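Local coordinates for UPF0749 protein MT1873 (Mycobacterium tuberculosis, PDB 3GMG) that is of unknown function but belongs to the DUF881 (UPF0749) family and is probably associated with the mycobacterial cell membrane, at residues R76-G81 and D96-S101; T114-M119 and M136-A141. One frame throughout, in Å; residues are numbered along the deposited sequence.

Interaction 1: residues R76-G81 and D96-S101; sequences RSVRVG and DTKVLS
Two edge strands from different antiparallel sheets face each other here: 77-79, an outermost strand of the five-stranded sheet, and 98-100, an outermost strand of the small three-stranded sheet. They meet through side chains, with no backbone-to-backbone hydrogen bond between them, their CA atoms staying 7.2 Å apart at Val78 and Lys98. The tight part is centred on Val78. CG2 of Val78, anti to the carbonyl carbon, lies against the aliphatic stem of Lys98, 3.6 Å from Lys98 CB, the two side chains sliding past each other in opposite directions. CG1 turns to the Asp96 end of the segment, and Leu100 lays CD2 against CB of Arg76. Val95 of strand 92-95 touches both Val78 and Leu100 on this apolar side.

The outer side is polar and wetter. Arg76 bends at chi3 (-62°), which brings its NE 2.5 Å from Val99 O, but the N-H points poorly at the oxygen (121°) and the bond is weak; the guanidinium has its stronger partner in Asp73, through a salt bridge from NH1. One water joins Arg79 O to Asp96 OD2, whose carboxylate is also held by Thr84 and the backbone of Trp85. Another water accepts from both Ser77 N and Lys98 NZ. Beyond CG the Lys98 chain is extended, so NZ crosses to the opposite backbone and gives a hydrogen bond to Ser77 O at 2.7 Å, nearly along the C=O axis (174°).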
# COMPACT_ATOMS: atom_id res chain seq x y z
N ARG A 76 1.66 7.09 -22.31
CA ARG A 76 1.46 5.94 -21.41
C ARG A 76 0.55 6.28 -20.25
O ARG A 76 0.36 7.44 -19.92
CB ARG A 76 2.81 5.46 -20.89
CG ARG A 76 3.69 4.85 -22.01
CD ARG A 76 5.14 4.77 -21.60
NE ARG A 76 5.72 6.09 -21.36
CZ ARG A 76 6.20 6.92 -22.29
NH1 ARG A 76 6.70 8.10 -21.91
NH2 ARG A 76 6.22 6.59 -23.58
N SER A 77 -0.03 5.24 -19.65
CA SER A 77 -0.96 5.38 -18.51
C SER A 77 -0.64 4.35 -17.44
O SER A 77 -0.27 3.22 -17.75
CB SER A 77 -2.40 5.22 -18.97
OG SER A 77 -2.70 6.14 -20.00
N VAL A 78 -0.79 4.74 -16.17
CA VAL A 78 -0.59 3.83 -15.05
C VAL A 78 -1.77 3.97 -14.09
O VAL A 78 -2.11 5.07 -13.68
CB VAL A 78 0.70 4.14 -14.29
CG1 VAL A 78 0.90 3.13 -13.15
CG2 VAL A 78 1.90 4.10 -15.25
N ARG A 79 -2.41 2.85 -13.78
CA ARG A 79 -3.43 2.79 -12.75
C ARG A 79 -2.75 2.69 -11.41
O ARG A 79 -2.00 1.76 -11.15
CB ARG A 79 -4.31 1.55 -12.97
CG ARG A 79 -5.42 1.39 -11.92
CD ARG A 79 -6.43 2.54 -11.97
NE ARG A 79 -7.61 2.26 -11.16
CZ ARG A 79 -8.64 1.51 -11.54
NH1 ARG A 79 -9.64 1.30 -10.67
NH2 ARG A 79 -8.66 0.94 -12.73
N VAL A 80 -3.00 3.66 -10.55
CA VAL A 80 -2.38 3.68 -9.23
C VAL A 80 -3.03 2.65 -8.32
O VAL A 80 -4.25 2.46 -8.35
CB VAL A 80 -2.46 5.08 -8.58
CG1 VAL A 80 -1.92 5.07 -7.16
CG2 VAL A 80 -1.69 6.08 -9.41
N GLY A 81 -2.20 1.98 -7.54
CA GLY A 81 -2.68 1.10 -6.47
C GLY A 81 -1.88 1.30 -5.21
O GLY A 81 -0.97 2.13 -5.14
N ASP A 96 5.54 2.29 -11.44
CA ASP A 96 5.20 0.87 -11.63
C ASP A 96 5.71 0.31 -12.97
O ASP A 96 4.97 -0.28 -13.76
CB ASP A 96 3.69 0.68 -11.47
CG ASP A 96 3.20 0.98 -10.07
OD1 ASP A 96 4.05 1.12 -9.16
OD2 ASP A 96 1.97 1.10 -9.87
N THR A 97 7.00 0.54 -13.22
CA THR A 97 7.73 0.08 -14.42
C THR A 97 7.51 0.91 -15.67
O THR A 97 8.23 0.71 -16.66
CB THR A 97 7.48 -1.42 -14.80
OG1 THR A 97 6.27 -1.55 -15.54
CG2 THR A 97 7.46 -2.32 -13.56
N LYS A 98 6.55 1.84 -15.67
CA LYS A 98 6.33 2.68 -16.83
C LYS A 98 7.06 4.00 -16.71
O LYS A 98 6.88 4.75 -15.74
CB LYS A 98 4.84 2.92 -17.04
CG LYS A 98 4.08 1.64 -17.28
CD LYS A 98 2.81 1.89 -18.03
CE LYS A 98 2.06 0.60 -18.25
NZ LYS A 98 0.66 0.88 -18.63
N VAL A 99 7.90 4.29 -17.70
CA VAL A 99 8.68 5.51 -17.73
C VAL A 99 7.83 6.62 -18.35
O VAL A 99 7.35 6.49 -19.49
CB VAL A 99 10.01 5.34 -18.48
CG1 VAL A 99 10.80 6.64 -18.45
CG2 VAL A 99 10.83 4.17 -17.89
N LEU A 100 7.64 7.69 -17.59
CA LEU A 100 6.81 8.82 -17.97
C LEU A 100 7.65 10.08 -18.05
O LEU A 100 8.60 10.26 -17.27
CB LEU A 100 5.71 9.04 -16.92
CG LEU A 100 4.77 7.88 -16.61
CD1 LEU A 100 3.67 8.35 -15.66
CD2 LEU A 100 4.15 7.29 -17.86
N SER A 101 7.30 10.96 -18.98
CA SER A 101 7.96 12.25 -19.13
C SER A 101 6.93 13.37 -19.21
O SER A 101 5.81 13.15 -19.69
CB SER A 101 8.82 12.26 -20.39
OG SER A 101 9.84 11.29 -20.23
O HOH W 1 0.67 2.62 -21.23
O HOH W 2 -0.01 -0.08 -11.28

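Interaction 2: residues T114-M119 and M136-A141; sequences TLAAAM and MVVQQA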
# COMPACT_ATOMS: atom_id res chain seq x y z
N THR A 114 -13.16 18.71 -2.83
CA THR A 114 -12.23 18.21 -1.80
C THR A 114 -10.88 17.89 -2.43
O THR A 114 -9.84 18.22 -1.87
CB THR A 114 -12.77 16.97 -1.09
OG1 THR A 114 -14.11 17.24 -0.64
CG2 THR A 114 -11.90 16.60 0.09
N LEU A 115 -10.91 17.21 -3.58
CA LEU A 115 -9.67 16.90 -4.29
C LEU A 115 -8.96 18.18 -4.69
O LEU A 115 -7.76 18.27 -4.54
CB LEU A 115 -9.97 16.05 -5.54
CG LEU A 115 -10.58 14.67 -5.26
CD1 LEU A 115 -11.10 14.01 -6.53
CD2 LEU A 115 -9.61 13.75 -4.55
N ALA A 116 -9.69 19.18 -5.18
CA ALA A 116 -9.08 20.45 -5.53
C ALA A 116 -8.50 21.16 -4.32
O ALA A 116 -7.41 21.72 -4.39
CB ALA A 116 -10.07 21.35 -6.26
N ALA A 117 -9.23 21.14 -3.21
CA ALA A 117 -8.73 21.74 -1.96
C ALA A 117 -7.40 21.14 -1.54
O ALA A 117 -6.48 21.87 -1.16
CB ALA A 117 -9.76 21.61 -0.83
N ALA A 118 -7.28 19.81 -1.64
CA ALA A 118 -6.04 19.13 -1.28
C ALA A 118 -4.90 19.66 -2.11
O ALA A 118 -3.80 19.91 -1.60
CB ALA A 118 -6.16 17.62 -1.42
N MET A 119 -5.14 19.83 -3.41
CA MET A 119 -4.08 20.35 -4.28
C MET A 119 -3.62 21.74 -3.90
O MET A 119 -2.47 22.08 -4.13
CB MET A 119 -4.50 20.32 -5.75
CG MET A 119 -4.59 18.93 -6.38
SD MET A 119 -3.09 17.91 -6.40
CE MET A 119 -3.54 16.98 -4.99
N MET A 136 0.80 23.80 -12.23
CA MET A 136 -0.27 22.83 -12.10
C MET A 136 -1.58 23.49 -12.46
O MET A 136 -1.85 24.62 -12.04
CB MET A 136 -0.35 22.31 -10.65
CG MET A 136 -1.40 21.21 -10.40
SD MET A 136 -1.54 20.67 -8.60
CE MET A 136 -0.07 19.63 -8.50
N VAL A 137 -2.40 22.79 -13.24
CA VAL A 137 -3.79 23.18 -13.52
C VAL A 137 -4.69 22.08 -12.94
O VAL A 137 -4.46 20.90 -13.17
CB VAL A 137 -4.07 23.33 -15.03
CG1 VAL A 137 -5.54 23.71 -15.28
CG2 VAL A 137 -3.12 24.37 -15.64
N VAL A 138 -5.71 22.48 -12.18
CA VAL A 138 -6.64 21.56 -11.54
C VAL A 138 -8.03 21.79 -12.10
O VAL A 138 -8.61 22.86 -11.92
CB VAL A 138 -6.66 21.80 -10.01
CG1 VAL A 138 -7.61 20.84 -9.34
CG2 VAL A 138 -5.27 21.64 -9.42
N GLN A 139 -8.56 20.81 -12.82
CA GLN A 139 -9.88 20.90 -13.43
C GLN A 139 -10.85 19.97 -12.68
O GLN A 139 -10.74 18.76 -12.74
CB GLN A 139 -9.81 20.51 -14.91
CG GLN A 139 -11.15 20.47 -15.62
CD GLN A 139 -11.73 21.85 -15.80
OE1 GLN A 139 -11.19 22.65 -16.57
NE2 GLN A 139 -12.78 22.17 -15.05
N GLN A 140 -11.84 20.56 -12.03
CA GLN A 140 -12.95 19.80 -11.47
C GLN A 140 -13.87 19.37 -12.59
O GLN A 140 -14.12 20.13 -13.55
CB GLN A 140 -13.72 20.61 -10.44
CG GLN A 140 -12.89 20.98 -9.23
CD GLN A 140 -13.66 21.77 -8.18
OE1 GLN A 140 -14.80 21.45 -7.88
NE2 GLN A 140 -13.03 22.79 -7.62
N ALA A 141 -14.40 18.15 -12.50
CA ALA A 141 -15.22 17.61 -13.56
C ALA A 141 -16.34 16.73 -13.01
O ALA A 141 -16.15 15.95 -12.09
CB ALA A 141 -14.37 16.81 -14.55
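Met119 and Met136 meet at about a right angle, sulfur beside sulfur, where helix 112-119 packs on strand 135-141 of the five-stranded sheet. Met136 reaches out with CG anti to its backbone N (chi1 -177°) and stays straight through chi2, so that SD is carried off the strand toward the helix. Met119 instead folds at chi2 (-60°) and again at chi3, turning its end away from the strand; even so, its SD lies 3.9 Å from Met136 SD, an apolar contact.

Val138 sits next along the strand and divides its two methyls between successive turns of the helix. The Val138 and Met119 side chains cross obliquely, with Val138 CG2 4.0 Å from Met119 CB, while Val138 CG1 meets Ala116 CB at 4.0 Å. The small alanine lets the backbones come close, with Ala116 CA 6.6 Å from Val138 CA. Gln140 lays its extended side chain alongside the same alanine, bringing NE2 to 3.6 Å from Ala116 CB, a van der Waals touch at the solvent edge. No hydrogen bond links the segments, which run almost antiparallel (168°).

Helix 51-63 lies against Met119 through Glu60 and Leu61, and Ile40 of strand 37-43 touches both methionines. That strand hydrogen-bonds to 135-141 along its backbone; 135-141 is the outermost strand of the sheet in this chain, and helix 112-119 packs along it.

How the interactions relate
The two contacts sit at opposite margins of one five-stranded antiparallel sheet: interaction 1 uses its outermost strand 77-79, interaction 2 its other outermost strand, 135-141. Their centres are 21 Å apart, their nearest atoms about 12 Å, and they fall on opposite sides of the chain's centre. Along the chain they come in series, with the sheet's middle strand, 104-109, running between them. Helix 51-63 touches Val80 of 76-81 and, at interaction 2, Met119. One edge thus carries a small sheet and the other a helix, all within the DUF881 family region. The predicted membrane helix at 99-119 is here mostly strand and short helix of this compact C-terminal part of the protein.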